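Local coordinates for protein beta-fructofuranosidase, insoluble isoenzyme CWINV1 (Arabidopsis thaliana, PDB 2OXB) that hydrolyses the terminal beta-D-fructofuranoside of sucrose and 1-kestose, and less readily of neokestose and levan, as a secreted cell-wall invertase, at residues I29-Y34 against W48-S53; P146-L151 against V214-F219; R337-Q342 against W529-A534. The protein carries 1 engineered substitution. All blocks are in the same frame, centred on the assembly; numbering follows the deposited sequence.

Overall arrangement
Contacts 1 and 2 both belong to the N-terminal catalytic propeller, whereas contact 3 lies at the C-terminal beta-sandwich; no two of them touch. Contact 1 is the buried one, a beta hairpin in which ring packing and a histidine bond add to the ladder. Contact 2, about 20 Å from it between centres, joins two irregular loops through one serine hydroxyl and a few small aliphatic groups, and is only partly buried. Contact 3, about 36 Å from contact 2 between centres, is also partly buried, but it has two backbone bonds and a charged guanidinium stacked on an indole. Buried area falls from 633 Å² in contact 1 through 538 Å² in contact 3 to 205 Å² in contact 2.

Contact 1 (I29-Y34 against W48-S53); sequences IYHLFY and WAHSTS
His50 ND1 donates a nearly straight hydrogen bond of 3.1 Å to Leu32 O (165° at the hydrogen), the acceptor lying in the plane of the imidazole while the donor stands above the carbonyl plane. CG of His50 is anti to its backbone N (chi1 -161°), and the ring lies alongside Phe33 with ND1 turned to Leu32 O. The same Leu32 O takes a weak bond from Ser51 N, and Leu32 N answers to Ser51 O at 3.2 Å. At one end of the antiparallel ladder Tyr30 N binds Ser53 O at 3.1 Å, with a weak return bond; beyond its other end Ala49 N makes a weak bond to Tyr34 O.

The imidazole of His50 also forms an offset stack with Phe33, the ring centroids 4.0 Å apart and the planes 21° from parallel. Phe33 CB in turn rests 3.5 Å from Trp48 CE3, and His31 meets His50 rim to rim, making one aromatic cluster of four. His31 ND1 lies 3.4 Å from Thr52 CG2, the two side chains pointing the same way. Separately, Ala49 CB sits over one face of the Tyr34 ring as a CH-pi contact, 3.7 Å from the ring centroid.

These strands are the middle pair of the first propeller blade. Strand 15-26, which carries the active-site Asp19, flanks 29-36, and strand 60-66 flanks 47-53. Trp121 meets Phe33 nearly perpendicularly, His62 meets His50, Trp48 NE1 bonds to Trp78 O, and the Tyr30 hydroxyl bonds to Asp282, at the end of strand 278-282 in another sheet.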
ATOM      1  N   ILE A  29      -8.470  20.593   3.765  1.00 34.12           N
ATOM      2  CA  ILE A  29      -8.761  19.490   4.678  1.00 33.92           C
ATOM      3  C   ILE A  29      -8.837  18.141   3.953  1.00 32.54           C
ATOM      4  O   ILE A  29      -9.644  17.947   3.045  1.00 32.72           O
ATOM      5  CB  ILE A  29     -10.084  19.754   5.443  1.00 35.13           C
ATOM      6  CG1 ILE A  29      -9.903  20.966   6.367  1.00 35.59           C
ATOM      7  CG2 ILE A  29     -10.497  18.516   6.226  1.00 34.75           C
ATOM      8  CD1 ILE A  29     -11.181  21.460   7.010  1.00 39.55           C
ATOM      9  N   TYR A  30      -7.983  17.213   4.364  1.00 30.78           N
ATOM     10  CA  TYR A  30      -7.954  15.891   3.770  1.00 29.30           C
ATOM     11  C   TYR A  30      -9.146  15.093   4.277  1.00 29.48           C
ATOM     12  O   TYR A  30      -9.765  15.428   5.296  1.00 29.63           O
ATOM     13  CB  TYR A  30      -6.643  15.176   4.128  1.00 28.85           C
ATOM     14  CG  TYR A  30      -5.404  15.900   3.633  1.00 27.89           C
ATOM     15  CD1 TYR A  30      -5.098  15.942   2.269  1.00 28.56           C
ATOM     16  CD2 TYR A  30      -4.581  16.602   4.517  1.00 25.06           C
ATOM     17  CE1 TYR A  30      -4.011  16.669   1.794  1.00 27.61           C
ATOM     18  CE2 TYR A  30      -3.492  17.336   4.058  1.00 25.24           C
ATOM     19  CZ  TYR A  30      -3.211  17.372   2.692  1.00 28.57           C
ATOM     20  OH  TYR A  30      -2.161  18.135   2.210  1.00 26.54           O
ATOM     21  N   HIS A  31      -9.470  14.034   3.550  1.00 29.30           N
ATOM     22  CA  HIS A  31     -10.587  13.181   3.918  1.00 28.83           C
ATOM     23  C   HIS A  31     -10.208  11.712   3.722  1.00 27.43           C
ATOM     24  O   HIS A  31      -9.402  11.373   2.856  1.00 26.59           O
ATOM     25  CB  HIS A  31     -11.813  13.528   3.057  1.00 30.77           C
ATOM     26  CG  HIS A  31     -12.442  14.851   3.386  1.00 33.03           C
ATOM     27  ND1 HIS A  31     -13.081  15.096   4.585  1.00 34.29           N
ATOM     28  CD2 HIS A  31     -12.577  15.984   2.654  1.00 33.21           C
ATOM     29  CE1 HIS A  31     -13.586  16.316   4.575  1.00 33.35           C
ATOM     30  NE2 HIS A  31     -13.296  16.877   3.415  1.00 34.75           N
ATOM     31  N   LEU A  32     -10.770  10.857   4.565  1.00 25.64           N
ATOM     32  CA  LEU A  32     -10.562   9.419   4.485  1.00 24.38           C
ATOM     33  C   LEU A  32     -11.843   8.747   4.919  1.00 24.51           C
ATOM     34  O   LEU A  32     -12.385   9.020   5.999  1.00 24.07           O
ATOM     35  CB  LEU A  32      -9.440   8.913   5.403  1.00 20.73           C
ATOM     36  CG  LEU A  32      -9.371   7.364   5.500  1.00 19.69           C
ATOM     37  CD1 LEU A  32      -8.790   6.783   4.236  1.00 17.76           C
ATOM     38  CD2 LEU A  32      -8.506   6.926   6.672  1.00 21.88           C
ATOM     39  N   PHE A  33     -12.338   7.881   4.053  1.00 23.40           N
ATOM     40  CA  PHE A  33     -13.525   7.121   4.361  1.00 23.82           C
ATOM     41  C   PHE A  33     -12.946   5.717   4.360  1.00 23.80           C
ATOM     42  O   PHE A  33     -11.725   5.566   4.323  1.00 22.66           O
ATOM     43  CB  PHE A  33     -14.581   7.303   3.262  1.00 21.47           C
ATOM     44  CG  PHE A  33     -14.971   8.741   3.014  1.00 20.35           C
ATOM     45  CD1 PHE A  33     -15.871   9.392   3.841  1.00 18.46           C
ATOM     46  CD2 PHE A  33     -14.439   9.445   1.938  1.00 20.83           C
ATOM     47  CE1 PHE A  33     -16.233  10.719   3.595  1.00 17.17           C
ATOM     48  CE2 PHE A  33     -14.800  10.773   1.695  1.00 17.59           C
ATOM     49  CZ  PHE A  33     -15.696  11.402   2.523  1.00 15.91           C
ATOM     50  N   TYR A  34     -13.800   4.703   4.423  1.00 24.34           N
ATOM     51  CA  TYR A  34     -13.338   3.324   4.414  1.00 24.81           C
ATOM     52  C   TYR A  34     -14.421   2.335   4.786  1.00 25.10           C
ATOM     53  O   TYR A  34     -15.460   2.695   5.341  1.00 25.23           O
ATOM     54  CB  TYR A  34     -12.139   3.126   5.351  1.00 22.94           C
ATOM     55  CG  TYR A  34     -12.379   3.543   6.779  1.00 23.33           C
ATOM     56  CD1 TYR A  34     -12.299   4.879   7.171  1.00 22.78           C
ATOM     57  CD2 TYR A  34     -12.664   2.596   7.748  1.00 25.67           C
ATOM     58  CE1 TYR A  34     -12.491   5.250   8.500  1.00 22.13           C
ATOM     59  CE2 TYR A  34     -12.857   2.957   9.074  1.00 23.92           C
ATOM     60  CZ  TYR A  34     -12.770   4.274   9.444  1.00 21.40           C
ATOM     61  OH  TYR A  34     -12.977   4.580  10.766  1.00 20.12           O
ATOM     62  N   TRP A  48     -19.307   3.424   5.065  1.00 34.24           N
ATOM     63  CA  TRP A  48     -18.225   4.363   4.804  1.00 31.26           C
ATOM     64  C   TRP A  48     -17.943   5.245   6.019  1.00 30.58           C
ATOM     65  O   TRP A  48     -18.414   6.378   6.088  1.00 29.48           O
ATOM     66  CB  TRP A  48     -18.561   5.233   3.584  1.00 30.11           C
ATOM     67  CG  TRP A  48     -18.305   4.544   2.259  1.00 29.55           C
ATOM     68  CD1 TRP A  48     -18.686   3.275   1.903  1.00 29.45           C
ATOM     69  CD2 TRP A  48     -17.600   5.078   1.131  1.00 28.77           C
ATOM     70  NE1 TRP A  48     -18.256   2.986   0.624  1.00 29.61           N
ATOM     71  CE2 TRP A  48     -17.589   4.074   0.127  1.00 29.22           C
ATOM     72  CE3 TRP A  48     -16.976   6.303   0.866  1.00 27.44           C
ATOM     73  CZ2 TRP A  48     -16.977   4.267  -1.120  1.00 27.96           C
ATOM     74  CZ3 TRP A  48     -16.368   6.489  -0.378  1.00 27.91           C
ATOM     75  CH2 TRP A  48     -16.374   5.479  -1.350  1.00 26.33           C
ATOM     76  N   ALA A  49     -17.185   4.710   6.981  1.00 29.23           N
ATOM     77  CA  ALA A  49     -16.822   5.466   8.173  1.00 27.17           C
ATOM     78  C   ALA A  49     -15.986   6.638   7.695  1.00 27.04           C
ATOM     79  O   ALA A  49     -15.293   6.538   6.678  1.00 23.41           O
ATOM     80  CB  ALA A  49     -16.025   4.614   9.123  1.00 26.69           C
ATOM     81  N   HIS A  50     -16.053   7.744   8.435  1.00 28.34           N
ATOM     82  CA  HIS A  50     -15.336   8.964   8.070  1.00 27.55           C
ATOM     83  C   HIS A  50     -14.350   9.447   9.121  1.00 28.07           C
ATOM     84  O   HIS A  50     -14.452   9.098  10.293  1.00 28.86           O
ATOM     85  CB  HIS A  50     -16.342  10.081   7.782  1.00 25.84           C
ATOM     86  CG  HIS A  50     -15.790  11.212   6.977  1.00 25.24           C
ATOM     87  ND1 HIS A  50     -14.589  11.131   6.301  1.00 27.58           N
ATOM     88  CD2 HIS A  50     -16.303  12.429   6.683  1.00 25.33           C
ATOM     89  CE1 HIS A  50     -14.393  12.247   5.622  1.00 25.69           C
ATOM     90  NE2 HIS A  50     -15.419  13.051   5.836  1.00 26.29           N
ATOM     91  N   SER A  51     -13.395  10.253   8.670  1.00 28.62           N
ATOM     92  CA  SER A  51     -12.360  10.852   9.508  1.00 27.62           C
ATOM     93  C   SER A  51     -11.731  11.945   8.634  1.00 29.04           C
ATOM     94  O   SER A  51     -11.864  11.903   7.413  1.00 29.93           O
ATOM     95  CB  SER A  51     -11.306   9.808   9.903  1.00 25.62           C
ATOM     96  OG  SER A  51     -11.862   8.794  10.734  1.00 22.65           O
ATOM     97  N   THR A  52     -11.072  12.926   9.252  1.00 30.72           N
ATOM     98  CA  THR A  52     -10.422  14.035   8.530  1.00 30.46           C
ATOM     99  C   THR A  52      -9.008  14.308   9.073  1.00 30.14           C
ATOM    100  O   THR A  52      -8.637  13.796  10.132  1.00 30.63           O
ATOM    101  CB  THR A  52     -11.240  15.344   8.657  1.00 30.65           C
ATOM    102  OG1 THR A  52     -11.473  15.634  10.041  1.00 32.15           O
ATOM    103  CG2 THR A  52     -12.582  15.217   7.946  1.00 32.79           C
ATOM    104  N   SER A  53      -8.222  15.112   8.362  1.00 29.35           N
ATOM    105  CA  SER A  53      -6.871  15.423   8.831  1.00 28.05           C
ATOM    106  C   SER A  53      -6.277  16.681   8.204  1.00 27.96           C
ATOM    107  O   SER A  53      -6.795  17.209   7.211  1.00 25.36           O
ATOM    108  CB  SER A  53      -5.940  14.243   8.565  1.00 27.14           C
ATOM    109  OG  SER A  53      -4.680  14.457   9.156  1.00 30.70           O
TER

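Contact 2 (P146-L151 against V214-F219); sequences PTTAWL and VETSSF
Leu151 N donates to Ser217 OG at 3.2 Å with an angle of 152° at the hydrogen, the one hydrogen bond between 146-151 and 214-219. The hydroxyl is swung to the side of its own backbone N (chi1 -63°), and this brings OG up against 146-151, where it also lies 3.5 Å from Trp150 CA and 3.8 Å from Trp150 CB. Around that bond the contact is made by small groups. Trp150 CB approaches Thr216 O at 3.4 Å and Thr216 CG2 at 4.2 Å, while the methyls of Thr148 and Thr216 meet, CG2 to CG2, at 4.3 Å.

The indole of Trp150 leads away from 214-219, its CG held between the backbone N and the carbonyl carbon (chi1 63°), and packs instead against Phe203. Segment 146-151 directly follows the substrate-binding pair Arg144 and Asp145 and is paired through its backbone with strand 157-165; the other segment lies in the loop that links strands 201-207 and 226-234, so the contact runs from one blade to the next.

A single side-chain acceptor for a main-chain N-H, with only 205 Å² buried and no ring or charge pair, suggests a light junction whose polar part rests on the Ser217 hydroxyl, while Thr216 supplies more of the buried surface.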
ATOM      1  N   PRO A 146     -15.219   1.322  -8.542  1.00 23.49           N
ATOM      2  CA  PRO A 146     -14.973   2.361  -9.542  1.00 22.24           C
ATOM      3  C   PRO A 146     -13.875   3.305  -9.082  1.00 21.54           C
ATOM      4  O   PRO A 146     -13.815   3.717  -7.919  1.00 22.16           O
ATOM      5  CB  PRO A 146     -16.323   3.059  -9.663  1.00 22.11           C
ATOM      6  CG  PRO A 146     -16.879   2.937  -8.279  1.00 24.13           C
ATOM      7  CD  PRO A 146     -16.535   1.506  -7.903  1.00 23.54           C
ATOM      8  N   THR A 147     -13.001   3.634 -10.018  1.00 20.47           N
ATOM      9  CA  THR A 147     -11.874   4.523  -9.787  1.00 16.30           C
ATOM     10  C   THR A 147     -12.307   5.981  -9.855  1.00 16.95           C
ATOM     11  O   THR A 147     -13.478   6.304 -10.054  1.00 17.87           O
ATOM     12  CB  THR A 147     -10.830   4.359 -10.888  1.00 14.48           C
ATOM     13  OG1 THR A 147     -11.355   4.897 -12.111  1.00 11.51           O
ATOM     14  CG2 THR A 147     -10.495   2.919 -11.089  1.00 10.81           C
ATOM     15  N   THR A 148     -11.327   6.858  -9.707  1.00 16.54           N
ATOM     16  CA  THR A 148     -11.561   8.277  -9.811  1.00 15.32           C
ATOM     17  C   THR A 148     -11.791   8.487 -11.303  1.00 15.83           C
ATOM     18  O   THR A 148     -11.329   7.695 -12.139  1.00 12.89           O
ATOM     19  CB  THR A 148     -10.316   9.081  -9.369  1.00 17.14           C
ATOM     20  OG1 THR A 148     -10.102   8.907  -7.963  1.00 14.08           O
ATOM     21  CG2 THR A 148     -10.479  10.558  -9.685  1.00 13.96           C
ATOM     22  N   ALA A 149     -12.487   9.566 -11.635  1.00 17.20           N
ATOM     23  CA  ALA A 149     -12.803   9.876 -13.020  1.00 19.34           C
ATOM     24  C   ALA A 149     -11.931  10.987 -13.603  1.00 21.31           C
ATOM     25  O   ALA A 149     -11.671  12.004 -12.953  1.00 22.04           O
ATOM     26  CB  ALA A 149     -14.281  10.241 -13.135  1.00 17.78           C
ATOM     27  N   TRP A 150     -11.497  10.769 -14.843  1.00 22.97           N
ATOM     28  CA  TRP A 150     -10.653  11.700 -15.578  1.00 24.23           C
ATOM     29  C   TRP A 150     -11.321  12.099 -16.893  1.00 27.63           C
ATOM     30  O   TRP A 150     -11.790  11.247 -17.658  1.00 28.04           O
ATOM     31  CB  TRP A 150      -9.305  11.052 -15.860  1.00 21.37           C
ATOM     32  CG  TRP A 150      -9.396   9.826 -16.728  1.00 22.58           C
ATOM     33  CD1 TRP A 150      -9.203   9.759 -18.085  1.00 20.43           C
ATOM     34  CD2 TRP A 150      -9.671   8.482 -16.295  1.00 20.64           C
ATOM     35  NE1 TRP A 150      -9.329   8.463 -18.513  1.00 19.76           N
ATOM     36  CE2 TRP A 150      -9.614   7.658 -17.440  1.00 20.70           C
ATOM     37  CE3 TRP A 150      -9.952   7.897 -15.052  1.00 19.23           C
ATOM     38  CZ2 TRP A 150      -9.830   6.275 -17.378  1.00 21.69           C
ATOM     39  CZ3 TRP A 150     -10.166   6.527 -14.986  1.00 19.76           C
ATOM     40  CH2 TRP A 150     -10.105   5.728 -16.140  1.00 21.96           C
ATOM     41  N   LEU A 151     -11.347  13.405 -17.135  1.00 31.09           N
ATOM     42  CA  LEU A 151     -11.950  14.015 -18.319  1.00 34.50           C
ATOM     43  C   LEU A 151     -11.500  13.413 -19.650  1.00 36.56           C
ATOM     44  O   LEU A 151     -11.935  12.328 -20.039  1.00 36.83           O
ATOM     45  CB  LEU A 151     -11.640  15.513 -18.317  1.00 36.62           C
ATOM     46  CG  LEU A 151     -12.390  16.389 -19.325  1.00 40.16           C
ATOM     47  CD1 LEU A 151     -13.881  16.413 -18.962  1.00 38.04           C
ATOM     48  CD2 LEU A 151     -11.802  17.805 -19.307  1.00 41.35           C
ATOM     49  N   VAL A 214       1.446  14.198 -10.533  1.00 42.24           N
ATOM     50  CA  VAL A 214       0.700  14.896 -11.584  1.00 42.06           C
ATOM     51  C   VAL A 214      -0.810  14.805 -11.353  1.00 41.55           C
ATOM     52  O   VAL A 214      -1.275  13.910 -10.655  1.00 42.00           O
ATOM     53  CB  VAL A 214       1.011  14.292 -12.965  1.00 41.70           C
ATOM     54  CG1 VAL A 214       0.392  15.152 -14.054  1.00 42.50           C
ATOM     55  CG2 VAL A 214       2.522  14.159 -13.151  1.00 40.25           C
ATOM     56  N   GLU A 215      -1.576  15.721 -11.940  1.00 41.41           N
ATOM     57  CA  GLU A 215      -3.028  15.700 -11.754  1.00 41.25           C
ATOM     58  C   GLU A 215      -3.633  14.440 -12.387  1.00 39.23           C
ATOM     59  O   GLU A 215      -2.919  13.653 -12.999  1.00 37.71           O
ATOM     60  CB  GLU A 215      -3.655  16.973 -12.342  1.00 42.90           C
ATOM     61  CG  GLU A 215      -5.095  17.227 -11.880  1.00 47.43           C
ATOM     62  CD  GLU A 215      -5.667  18.551 -12.380  1.00 49.86           C
ATOM     63  OE1 GLU A 215      -6.906  18.754 -12.290  1.00 49.95           O
ATOM     64  OE2 GLU A 215      -4.871  19.391 -12.859  1.00 50.88           O
ATOM     65  N   THR A 216      -4.939  14.239 -12.233  1.00 38.49           N
ATOM     66  CA  THR A 216      -5.572  13.045 -12.779  1.00 37.65           C
ATOM     67  C   THR A 216      -6.061  13.184 -14.214  1.00 37.58           C
ATOM     68  O   THR A 216      -6.217  12.186 -14.917  1.00 36.21           O
ATOM     69  CB  THR A 216      -6.757  12.584 -11.909  1.00 38.11           C
ATOM     70  OG1 THR A 216      -6.380  12.609 -10.527  1.00 36.90           O
ATOM     71  CG2 THR A 216      -7.154  11.152 -12.276  1.00 38.34           C
ATOM     72  N   SER A 217      -6.276  14.417 -14.660  1.00 37.54           N
ATOM     73  CA  SER A 217      -6.769  14.638 -16.011  1.00 37.65           C
ATOM     74  C   SER A 217      -5.767  15.255 -16.998  1.00 39.44           C
ATOM     75  O   SER A 217      -6.157  15.749 -18.060  1.00 39.48           O
ATOM     76  CB  SER A 217      -8.055  15.476 -15.949  1.00 35.16           C
ATOM     77  OG  SER A 217      -9.079  14.774 -15.261  1.00 29.34           O
ATOM     78  N   SER A 218      -4.481  15.204 -16.658  1.00 41.25           N
ATOM     79  CA  SER A 218      -3.421  15.751 -17.515  1.00 43.07           C
ATOM     80  C   SER A 218      -3.261  14.950 -18.816  1.00 43.83           C
ATOM     81  O   SER A 218      -3.078  13.730 -18.782  1.00 42.86           O
ATOM     82  CB  SER A 218      -2.081  15.749 -16.769  1.00 43.83           C
ATOM     83  OG  SER A 218      -2.187  16.365 -15.504  1.00 45.48           O
ATOM     84  N   PHE A 219      -3.301  15.635 -19.960  1.00 44.53           N
ATOM     85  CA  PHE A 219      -3.172  14.953 -21.251  1.00 45.26           C
ATOM     86  C   PHE A 219      -2.153  15.586 -22.202  1.00 46.85           C
ATOM     87  O   PHE A 219      -1.991  16.807 -22.235  1.00 46.53           O
ATOM     88  CB  PHE A 219      -4.541  14.884 -21.931  1.00 42.65           C
ATOM     89  CG  PHE A 219      -5.200  16.211 -22.071  1.00 40.30           C
ATOM     90  CD1 PHE A 219      -4.915  17.032 -23.160  1.00 40.75           C
ATOM     91  CD2 PHE A 219      -6.047  16.680 -21.075  1.00 38.12           C
ATOM     92  CE1 PHE A 219      -5.460  18.305 -23.254  1.00 38.24           C
ATOM     93  CE2 PHE A 219      -6.597  17.950 -21.155  1.00 38.02           C
ATOM     94  CZ  PHE A 219      -6.301  18.768 -22.250  1.00 37.89           C
TER

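Contact 3 (R337-Q342 against W529-A534); sequences RLRTKQ and WSMNSA
Leu338-Thr340 and Ser530-Asn532 run in opposite senses, Arg339 and Met531 forming a single bridge between two backbone bonds: Asn532 N to Leu338 O at 2.7 Å, and Thr340 N to Ser530 O, also at 2.7 Å. The Thr340 hydroxyl adds a weak bond to the same Ser530 O.

The main side-chain feature is Arg339 on Trp529. Its chain, extended from CG to NE, crosses the indole obliquely and lays the guanidinium flat on it, the planes 15° apart, with CZ 3.7 Å from the centroid of the six-membered ring. This is a cation-pi stack in which Trp529 CZ3 lies over the centre of the guanidinium. NH2 is also engaged in salt bridges with Glu336 and Asp368, which would help fix the rotation of the group.

Topologically the contact lies just ahead of the antiparallel pairing of strand 344-351, an edge of its sheet, with strand 521-530 in the C-terminal beta-sandwich; segment 337-342 is the approach to that edge from the last strand of the propeller. An alanine at Arg339 would probably leave the indole face without its cation and both carboxylates without this partner.

On the other flank, Met531 is bent at chi2 and again at chi3 (-73°), which places CE 3.6 Å from Leu338 CB, the side chains crossing at about a right angle. Met531 SD lies 3.8 Å from Arg339 CG, and Leu338 CD2 reaches Ala534 CB at 3.8 Å. Leu338 packs further on Phe8 and Ile57.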
ATOM      1  N   ARG A 337       7.073  13.935  12.494  1.00 31.02           N
ATOM      2  CA  ARG A 337       6.804  14.913  13.536  1.00 31.28           C
ATOM      3  C   ARG A 337       6.560  14.177  14.850  1.00 33.68           C
ATOM      4  O   ARG A 337       6.677  14.747  15.935  1.00 35.86           O
ATOM      5  CB  ARG A 337       5.575  15.736  13.162  1.00 30.19           C
ATOM      6  CG  ARG A 337       5.782  16.538  11.900  1.00 29.70           C
ATOM      7  CD  ARG A 337       4.556  17.319  11.539  1.00 28.97           C
ATOM      8  NE  ARG A 337       4.720  18.007  10.262  1.00 28.29           N
ATOM      9  CZ  ARG A 337       3.752  18.699   9.675  1.00 28.92           C
ATOM     10  NH1 ARG A 337       2.556  18.788  10.254  1.00 29.21           N
ATOM     11  NH2 ARG A 337       3.975  19.301   8.516  1.00 26.92           N
ATOM     12  N   LEU A 338       6.211  12.901  14.736  1.00 34.03           N
ATOM     13  CA  LEU A 338       5.941  12.056  15.888  1.00 33.26           C
ATOM     14  C   LEU A 338       7.266  11.556  16.467  1.00 31.58           C
ATOM     15  O   LEU A 338       7.290  10.747  17.399  1.00 30.70           O
ATOM     16  CB  LEU A 338       5.061  10.868  15.459  1.00 35.49           C
ATOM     17  CG  LEU A 338       3.688  11.139  14.827  1.00 34.65           C
ATOM     18  CD1 LEU A 338       3.187   9.898  14.096  1.00 36.19           C
ATOM     19  CD2 LEU A 338       2.703  11.534  15.898  1.00 36.98           C
ATOM     20  N   ARG A 339       8.369  12.038  15.909  1.00 30.91           N
ATOM     21  CA  ARG A 339       9.703  11.637  16.363  1.00 31.68           C
ATOM     22  C   ARG A 339      10.113  12.309  17.672  1.00 30.83           C
ATOM     23  O   ARG A 339      10.082  13.529  17.773  1.00 29.83           O
ATOM     24  CB  ARG A 339      10.737  11.973  15.293  1.00 32.71           C
ATOM     25  CG  ARG A 339      10.591  11.191  14.018  1.00 32.01           C
ATOM     26  CD  ARG A 339      11.667  11.603  13.043  1.00 35.47           C
ATOM     27  NE  ARG A 339      11.623  10.795  11.833  1.00 37.21           N
ATOM     28  CZ  ARG A 339      12.427  10.955  10.791  1.00 37.52           C
ATOM     29  NH1 ARG A 339      13.355  11.901  10.795  1.00 37.36           N
ATOM     30  NH2 ARG A 339      12.294  10.161   9.743  1.00 38.63           N
ATOM     31  N   THR A 340      10.509  11.510  18.662  1.00 32.86           N
ATOM     32  CA  THR A 340      10.927  12.044  19.957  1.00 34.90           C
ATOM     33  C   THR A 340      12.021  13.077  19.785  1.00 37.33           C
ATOM     34  O   THR A 340      12.943  12.894  18.983  1.00 37.45           O
ATOM     35  CB  THR A 340      11.477  10.952  20.915  1.00 34.42           C
ATOM     36  OG1 THR A 340      10.398  10.156  21.417  1.00 33.28           O
ATOM     37  CG2 THR A 340      12.212  11.596  22.093  1.00 34.78           C
ATOM     38  N   LYS A 341      11.907  14.167  20.541  1.00 40.47           N
ATOM     39  CA  LYS A 341      12.886  15.246  20.493  1.00 42.17           C
ATOM     40  C   LYS A 341      14.294  14.671  20.618  1.00 42.26           C
ATOM     41  O   LYS A 341      15.252  15.253  20.114  1.00 41.16           O
ATOM     42  CB  LYS A 341      12.634  16.261  21.620  1.00 43.47           C
ATOM     43  CG  LYS A 341      11.526  17.282  21.329  1.00 45.35           C
ATOM     44  CD  LYS A 341      11.584  18.469  22.301  1.00 45.42           C
ATOM     45  CE  LYS A 341      10.738  19.656  21.819  1.00 46.08           C
ATOM     46  NZ  LYS A 341      10.853  20.845  22.719  1.00 42.35           N
ATOM     47  N   GLN A 342      14.415  13.520  21.274  1.00 42.21           N
ATOM     48  CA  GLN A 342      15.721  12.904  21.432  1.00 43.14           C
ATOM     49  C   GLN A 342      16.312  12.472  20.092  1.00 43.53           C
ATOM     50  O   GLN A 342      16.049  13.092  19.063  1.00 43.67           O
ATOM     51  CB  GLN A 342      15.645  11.717  22.392  1.00 42.29           C
ATOM     52  CG  GLN A 342      16.429  11.968  23.662  1.00 41.72           C
ATOM     53  CD  GLN A 342      17.880  12.329  23.377  1.00 41.44           C
ATOM     54  OE1 GLN A 342      18.718  11.455  23.167  1.00 41.17           O
ATOM     55  NE2 GLN A 342      18.176  13.627  23.343  1.00 42.31           N
ATOM     56  N   TRP A 529      14.541   6.708  16.062  1.00 38.85           N
ATOM     57  CA  TRP A 529      13.820   7.765  16.737  1.00 38.06           C
ATOM     58  C   TRP A 529      12.581   7.197  17.401  1.00 36.48           C
ATOM     59  O   TRP A 529      11.783   6.525  16.751  1.00 34.74           O
ATOM     60  CB  TRP A 529      13.396   8.846  15.744  1.00 41.71           C
ATOM     61  CG  TRP A 529      14.523   9.489  15.033  1.00 44.47           C
ATOM     62  CD1 TRP A 529      15.459  10.321  15.565  1.00 45.92           C
ATOM     63  CD2 TRP A 529      14.840   9.358  13.647  1.00 45.94           C
ATOM     64  NE1 TRP A 529      16.345  10.718  14.595  1.00 47.67           N
ATOM     65  CE2 TRP A 529      15.989  10.139  13.406  1.00 47.05           C
ATOM     66  CE3 TRP A 529      14.267   8.650  12.585  1.00 46.20           C
ATOM     67  CZ2 TRP A 529      16.573  10.239  12.139  1.00 47.30           C
ATOM     68  CZ3 TRP A 529      14.847   8.748  11.327  1.00 45.88           C
ATOM     69  CH2 TRP A 529      15.991   9.535  11.116  1.00 46.87           C
ATOM     70  N   SER A 530      12.428   7.452  18.698  1.00 34.97           N
ATOM     71  CA  SER A 530      11.243   6.992  19.406  1.00 34.21           C
ATOM     72  C   SER A 530      10.090   7.753  18.759  1.00 33.50           C
ATOM     73  O   SER A 530      10.289   8.863  18.258  1.00 33.07           O
ATOM     74  CB  SER A 530      11.333   7.321  20.902  1.00 34.76           C
ATOM     75  OG  SER A 530      12.171   6.404  21.593  1.00 29.35           O
ATOM     76  N   MET A 531       8.899   7.164  18.756  1.00 33.44           N
ATOM     77  CA  MET A 531       7.733   7.798  18.132  1.00 33.66           C
ATOM     78  C   MET A 531       6.531   7.981  19.058  1.00 34.11           C
ATOM     79  O   MET A 531       5.932   7.006  19.523  1.00 33.54           O
ATOM     80  CB  MET A 531       7.282   6.987  16.914  1.00 33.11           C
ATOM     81  CG  MET A 531       8.255   6.952  15.743  1.00 32.83           C
ATOM     82  SD  MET A 531       8.143   8.406  14.678  1.00 33.03           S
ATOM     83  CE  MET A 531       6.600   8.099  13.829  1.00 31.44           C
ATOM     84  N   ASN A 532       6.186   9.243  19.302  1.00 33.81           N
ATOM     85  CA  ASN A 532       5.048   9.603  20.135  1.00 34.89           C
ATOM     86  C   ASN A 532       3.780   9.167  19.425  1.00 37.21           C
ATOM     87  O   ASN A 532       3.795   8.839  18.232  1.00 37.13           O
ATOM     88  CB  ASN A 532       4.984  11.114  20.344  1.00 34.62           C
ATOM     89  CG  ASN A 532       6.182  11.650  21.093  1.00 33.59           C
ATOM     90  OD1 ASN A 532       6.508  12.828  20.992  1.00 31.01           O
ATOM     91  ND2 ASN A 532       6.837  10.786  21.861  1.00 34.29           N
ATOM     92  N   SER A 533       2.677   9.188  20.159  1.00 39.83           N
ATOM     93  CA  SER A 533       1.393   8.781  19.615  1.00 42.11           C
ATOM     94  C   SER A 533       0.742   9.835  18.739  1.00 43.76           C
ATOM     95  O   SER A 533       1.011  11.031  18.858  1.00 44.24           O
ATOM     96  CB  SER A 533       0.437   8.406  20.749  1.00 41.90           C
ATOM     97  OG  SER A 533       0.867   7.216  21.388  1.00 43.74           O
ATOM     98  N   ALA A 534      -0.110   9.369  17.839  1.00 45.28           N
ATOM     99  CA  ALA A 534      -0.829  10.258  16.951  1.00 46.40           C
ATOM    100  C   ALA A 534      -2.291  10.127  17.353  1.00 46.69           C
ATOM    101  O   ALA A 534      -2.749   9.037  17.709  1.00 46.28           O
ATOM    102  CB  ALA A 534      -0.621   9.840  15.500  1.00 46.70           C
TER